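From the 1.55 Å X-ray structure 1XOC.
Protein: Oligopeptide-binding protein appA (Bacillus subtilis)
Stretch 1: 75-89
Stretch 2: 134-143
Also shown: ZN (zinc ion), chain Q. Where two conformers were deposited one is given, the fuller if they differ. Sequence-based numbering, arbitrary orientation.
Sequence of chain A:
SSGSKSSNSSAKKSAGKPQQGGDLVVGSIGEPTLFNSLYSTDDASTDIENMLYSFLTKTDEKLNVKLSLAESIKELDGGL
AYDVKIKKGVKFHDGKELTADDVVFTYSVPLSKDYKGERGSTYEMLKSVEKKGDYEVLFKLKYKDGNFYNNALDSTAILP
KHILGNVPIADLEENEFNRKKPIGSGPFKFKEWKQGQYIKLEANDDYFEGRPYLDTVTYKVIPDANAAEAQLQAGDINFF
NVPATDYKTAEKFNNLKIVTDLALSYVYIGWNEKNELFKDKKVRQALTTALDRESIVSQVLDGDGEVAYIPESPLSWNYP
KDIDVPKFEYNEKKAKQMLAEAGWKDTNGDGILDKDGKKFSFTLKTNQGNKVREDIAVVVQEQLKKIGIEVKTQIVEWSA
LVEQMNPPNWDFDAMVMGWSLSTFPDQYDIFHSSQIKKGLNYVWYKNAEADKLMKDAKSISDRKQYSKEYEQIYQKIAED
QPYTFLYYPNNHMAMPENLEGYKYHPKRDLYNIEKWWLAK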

# COMPACT_ATOMS: atom_id res chain seq x y z
N GLU A 75 19.69 8.38 17.95
CA GLU A 75 19.44 7.03 18.45
C GLU A 75 20.17 6.80 19.77
O GLU A 75 21.38 6.99 19.86
CB GLU A 75 19.87 5.99 17.42
CG GLU A 75 19.44 4.57 17.77
CD GLU A 75 19.76 3.58 16.67
OE1 GLU A 75 20.94 3.18 16.54
OE2 GLU A 75 18.84 3.20 15.92
N LEU A 76 19.43 6.37 20.79
CA LEU A 76 19.99 6.15 22.11
C LEU A 76 19.86 4.69 22.53
O LEU A 76 19.12 3.92 21.91
CB LEU A 76 19.32 7.06 23.14
CG LEU A 76 19.35 8.56 22.84
CD1 LEU A 76 18.51 9.32 23.86
CD2 LEU A 76 20.77 9.08 22.82
N ASP A 77 20.58 4.31 23.58
CA ASP A 77 20.38 3.02 24.22
C ASP A 77 20.39 1.89 23.19
O ASP A 77 19.58 0.96 23.27
CB ASP A 77 19.07 3.00 25.01
CG ASP A 77 19.00 4.11 26.05
OD1 ASP A 77 20.07 4.53 26.54
OD2 ASP A 77 17.93 4.62 26.43
N GLY A 78 21.30 1.97 22.24
CA GLY A 78 21.45 0.93 21.21
C GLY A 78 20.25 0.71 20.31
O GLY A 78 20.17 -0.33 19.64
N GLY A 79 19.34 1.69 20.23
CA GLY A 79 18.10 1.54 19.49
C GLY A 79 16.85 1.37 20.30
O GLY A 79 15.78 1.22 19.71
N LEU A 80 16.96 1.44 21.63
CA LEU A 80 15.80 1.39 22.51
C LEU A 80 15.18 2.76 22.81
O LEU A 80 14.16 2.85 23.49
CB LEU A 80 16.17 0.67 23.80
CG LEU A 80 16.42 -0.83 23.63
CD1 LEU A 80 17.02 -1.46 24.88
CD2 LEU A 80 15.12 -1.53 23.21
N ALA A 81 15.76 3.83 22.28
CA ALA A 81 15.15 5.13 22.41
C ALA A 81 15.60 6.06 21.27
O ALA A 81 16.68 5.87 20.72
CB ALA A 81 15.46 5.76 23.78
N TYR A 82 14.78 7.07 20.99
CA TYR A 82 15.08 8.09 19.97
C TYR A 82 14.70 9.45 20.50
O TYR A 82 13.59 9.66 20.88
CB TYR A 82 14.31 7.82 18.66
CG TYR A 82 14.76 6.56 18.01
CD1 TYR A 82 14.27 5.32 18.42
CD2 TYR A 82 15.75 6.57 17.04
CE1 TYR A 82 14.71 4.14 17.86
CE2 TYR A 82 16.17 5.41 16.46
CZ TYR A 82 15.70 4.18 16.88
OH TYR A 82 16.20 3.06 16.28
N ASP A 83 15.67 10.36 20.54
CA ASP A 83 15.47 11.76 20.97
C ASP A 83 15.32 12.61 19.73
O ASP A 83 16.23 12.67 18.90
CB ASP A 83 16.71 12.21 21.78
CG ASP A 83 16.55 13.58 22.45
OD1 ASP A 83 15.41 14.13 22.47
OD2 ASP A 83 17.57 14.07 22.98
N VAL A 84 14.15 13.24 19.59
CA VAL A 84 13.77 13.93 18.37
C VAL A 84 13.51 15.39 18.64
O VAL A 84 12.70 15.73 19.47
CB VAL A 84 12.51 13.30 17.78
CG1 VAL A 84 11.97 14.13 16.55
CG2 VAL A 84 12.76 11.86 17.40
N LYS A 85 14.25 16.26 17.97
CA LYS A 85 14.02 17.69 18.03
C LYS A 85 13.23 18.09 16.79
O LYS A 85 13.55 17.67 15.69
CB LYS A 85 15.35 18.42 18.07
CG LYS A 85 16.11 18.13 19.35
CD LYS A 85 17.50 18.80 19.43
CE LYS A 85 18.32 18.31 20.68
NZ LYS A 85 18.46 16.79 20.83
N ILE A 86 12.22 18.92 16.99
CA ILE A 86 11.25 19.30 15.97
C ILE A 86 11.59 20.71 15.49
O ILE A 86 11.93 21.57 16.30
CB ILE A 86 9.83 19.29 16.61
CG1 ILE A 86 9.48 17.87 17.14
CG2 ILE A 86 8.77 19.78 15.65
CD1 ILE A 86 8.27 17.83 18.04
N LYS A 87 11.53 20.94 14.18
CA LYS A 87 11.68 22.30 13.64
C LYS A 87 10.68 23.28 14.27
O LYS A 87 9.52 22.93 14.50
CB LYS A 87 11.52 22.27 12.11
CG LYS A 87 12.71 21.61 11.38
CD LYS A 87 12.43 21.53 9.91
CE LYS A 87 13.62 21.19 9.07
NZ LYS A 87 13.85 19.78 8.91
N LYS A 88 11.16 24.50 14.54
CA LYS A 88 10.34 25.55 15.13
C LYS A 88 9.71 26.39 14.03
O LYS A 88 10.26 26.52 12.92
CB LYS A 88 11.21 26.45 16.00
CG LYS A 88 11.98 25.73 17.08
CD LYS A 88 12.70 26.75 17.97
CE LYS A 88 13.86 26.14 18.77
NZ LYS A 88 13.32 25.33 19.87
N GLY A 89 8.54 26.95 14.32
CA GLY A 89 7.87 27.85 13.39
C GLY A 89 7.03 27.17 12.34
O GLY A 89 6.58 27.80 11.37
N ASP A 134 9.30 22.16 24.50
CA ASP A 134 8.30 22.59 23.53
C ASP A 134 8.48 21.98 22.14
O ASP A 134 7.51 21.79 21.41
CB ASP A 134 8.24 24.12 23.42
CG ASP A 134 7.74 24.78 24.68
OD1 ASP A 134 7.04 24.13 25.49
OD2 ASP A 134 8.06 25.97 24.83
N TYR A 135 9.72 21.68 21.77
CA TYR A 135 10.03 21.13 20.46
C TYR A 135 10.85 19.85 20.55
O TYR A 135 11.58 19.52 19.64
CB TYR A 135 10.77 22.18 19.65
CG TYR A 135 9.92 23.40 19.46
CD1 TYR A 135 8.98 23.47 18.45
CD2 TYR A 135 10.06 24.50 20.31
CE1 TYR A 135 8.18 24.59 18.28
CE2 TYR A 135 9.27 25.64 20.14
CZ TYR A 135 8.33 25.66 19.12
OH TYR A 135 7.57 26.80 18.97
N GLU A 136 10.70 19.10 21.64
CA GLU A 136 11.52 17.91 21.81
C GLU A 136 10.74 16.75 22.39
O GLU A 136 10.00 16.91 23.36
CB GLU A 136 12.70 18.17 22.69
CG GLU A 136 13.75 17.07 22.78
CD GLU A 136 15.12 17.61 23.14
OE1 GLU A 136 15.16 18.66 23.84
OE2 GLU A 136 16.15 16.98 22.74
N VAL A 137 10.93 15.57 21.79
CA VAL A 137 10.21 14.37 22.21
C VAL A 137 11.16 13.18 22.33
O VAL A 137 12.06 13.02 21.53
CB VAL A 137 9.12 14.01 21.18
CG1 VAL A 137 8.48 12.70 21.49
CG2 VAL A 137 8.06 15.08 21.16
N LEU A 138 10.94 12.35 23.35
CA LEU A 138 11.73 11.12 23.52
C LEU A 138 10.80 9.93 23.30
O LEU A 138 9.80 9.78 23.99
CB LEU A 138 12.34 11.03 24.92
CG LEU A 138 13.17 9.77 25.17
CD1 LEU A 138 14.54 9.82 24.46
CD2 LEU A 138 13.38 9.59 26.67
N PHE A 139 11.16 9.10 22.32
CA PHE A 139 10.51 7.83 22.09
C PHE A 139 11.27 6.73 22.78
O PHE A 139 12.50 6.62 22.61
CB PHE A 139 10.47 7.53 20.60
CG PHE A 139 9.63 8.49 19.79
CD1 PHE A 139 10.18 9.56 19.15
CD2 PHE A 139 8.28 8.27 19.63
CE1 PHE A 139 9.37 10.42 18.36
CE2 PHE A 139 7.50 9.12 18.84
CZ PHE A 139 8.03 10.17 18.21
N LYS A 140 10.56 5.91 23.56
CA LYS A 140 11.17 4.78 24.26
C LYS A 140 10.54 3.49 23.78
O LYS A 140 9.31 3.40 23.69
CB LYS A 140 10.96 4.92 25.76
CG LYS A 140 11.62 6.19 26.31
CD LYS A 140 11.26 6.51 27.75
CE LYS A 140 12.14 5.81 28.73
NZ LYS A 140 11.79 6.27 30.09
N LEU A 141 11.39 2.51 23.48
CA LEU A 141 10.93 1.25 22.91
C LEU A 141 11.02 0.10 23.92
O LEU A 141 11.89 0.08 24.79
CB LEU A 141 11.70 0.88 21.65
CG LEU A 141 11.43 1.65 20.35
CD1 LEU A 141 11.84 3.12 20.47
CD2 LEU A 141 12.18 0.98 19.17
N LYS A 142 10.11 -0.86 23.77
CA LYS A 142 10.06 -2.05 24.60
C LYS A 142 11.12 -3.06 24.18
O LYS A 142 11.55 -3.89 24.98
CB LYS A 142 8.70 -2.75 24.48
CG LYS A 142 7.46 -1.96 24.76
CD LYS A 142 6.23 -2.83 24.45
CE LYS A 142 4.92 -2.06 24.42
NZ LYS A 142 3.76 -2.98 24.70
N TYR A 143 11.47 -3.05 22.89
CA TYR A 143 12.49 -3.92 22.31
C TYR A 143 12.95 -3.27 21.00
O TYR A 143 12.26 -2.41 20.47
CB TYR A 143 11.92 -5.34 22.03
CG TYR A 143 10.61 -5.32 21.28
CD1 TYR A 143 10.58 -5.20 19.89
CD2 TYR A 143 9.39 -5.39 21.96
CE1 TYR A 143 9.38 -5.16 19.21
CE2 TYR A 143 8.18 -5.34 21.27
CZ TYR A 143 8.19 -5.24 19.91
OH TYR A 143 7.00 -5.18 19.22
ZN ZN Q . 10.47 6.54 31.96

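Strands 81-86 and 136-141 of the oligopeptide-binding protein appA run antiparallel, their directions 170° apart and their axes approaching to 4.6 Å; together the two stretches bury 884 Å², both sides summed. Six backbone hydrogen bonds hold the ladder. Tyr82 and Phe139 form a hydrogen-bonded pair, Tyr82 N giving to Phe139 O (2.8 Å) and Phe139 N to Tyr82 O (2.9 Å). Val84 and Val137 repeat the pattern, with Val84 N to Val137 O and Val137 N to Val84 O both at 2.9 Å. Single bonds extend the ladder at its ends: Leu141 N to Leu80 O (2.8 Å) and Ile86 N to Tyr135 O (2.8 Å). In the non-hydrogen-bonded pairs Ala81-Lys140, Asp83-Leu138 and Lys85-Glu136 the CA atoms lie closer, 4.4 to 4.6 Å, and CA-H groups turn toward carbonyls across the gap, as in Ala81 CA to Phe139 O (3.0 Å) and Glu136 CA to Val84 O (3.4 Å).

Side chains alternate between the two faces. The face carrying Tyr82, Val84, Val137 and Phe139 is buried and apolar. Val84 CG2 meets the edge of the Phe139 ring at CE1 (3.8 Å), and Leu141 CD1 lies at the edge of the Tyr82 ring, 3.9 Å from Tyr82 CD1. Ile86 CD1 continues this packing against Val137 CG2 (4.2 Å). On the other face, Leu138 CD1 reaches Ala81 CB (4.2 Å) and Leu76 CD1 (4.0 Å), adding a small apolar patch beside the charged residues.

Charge gathers at Asp83, Lys85 and Glu136. Lys85 NZ donates to Glu136 OE2 (3.0 Å) in a salt bridge across the strands and forms a longer one with Asp83 OD2 (3.6 Å) in its own strand. The two carboxylates crowd each other, Asp83 OD1 lying 3.0 Å from Glu136 OE2; the lysine's positive charge, bridged to both, can offset their repulsion. Glu136 was deposited in two conformers, and these contacts describe the one given here.

Beyond the paired strands, Lys88 lays its aliphatic chain over one face of the Tyr135 ring: Lys88 CG stands 3.8 Å from the centroid and 6° off the normal, a CH-pi contact. Tyr135 CB also packs against Ile86 CB (4.3 Å), and Tyr135 has the largest area covered by the opposing stretch, 131 Å². Near the opposite end of the ladder, Leu80 CD2 touches Tyr143 C (3.6 Å). Lys140 takes little part in side-chain packing across the strands; its NZ instead binds the zinc ion ZN at 2.3 Å.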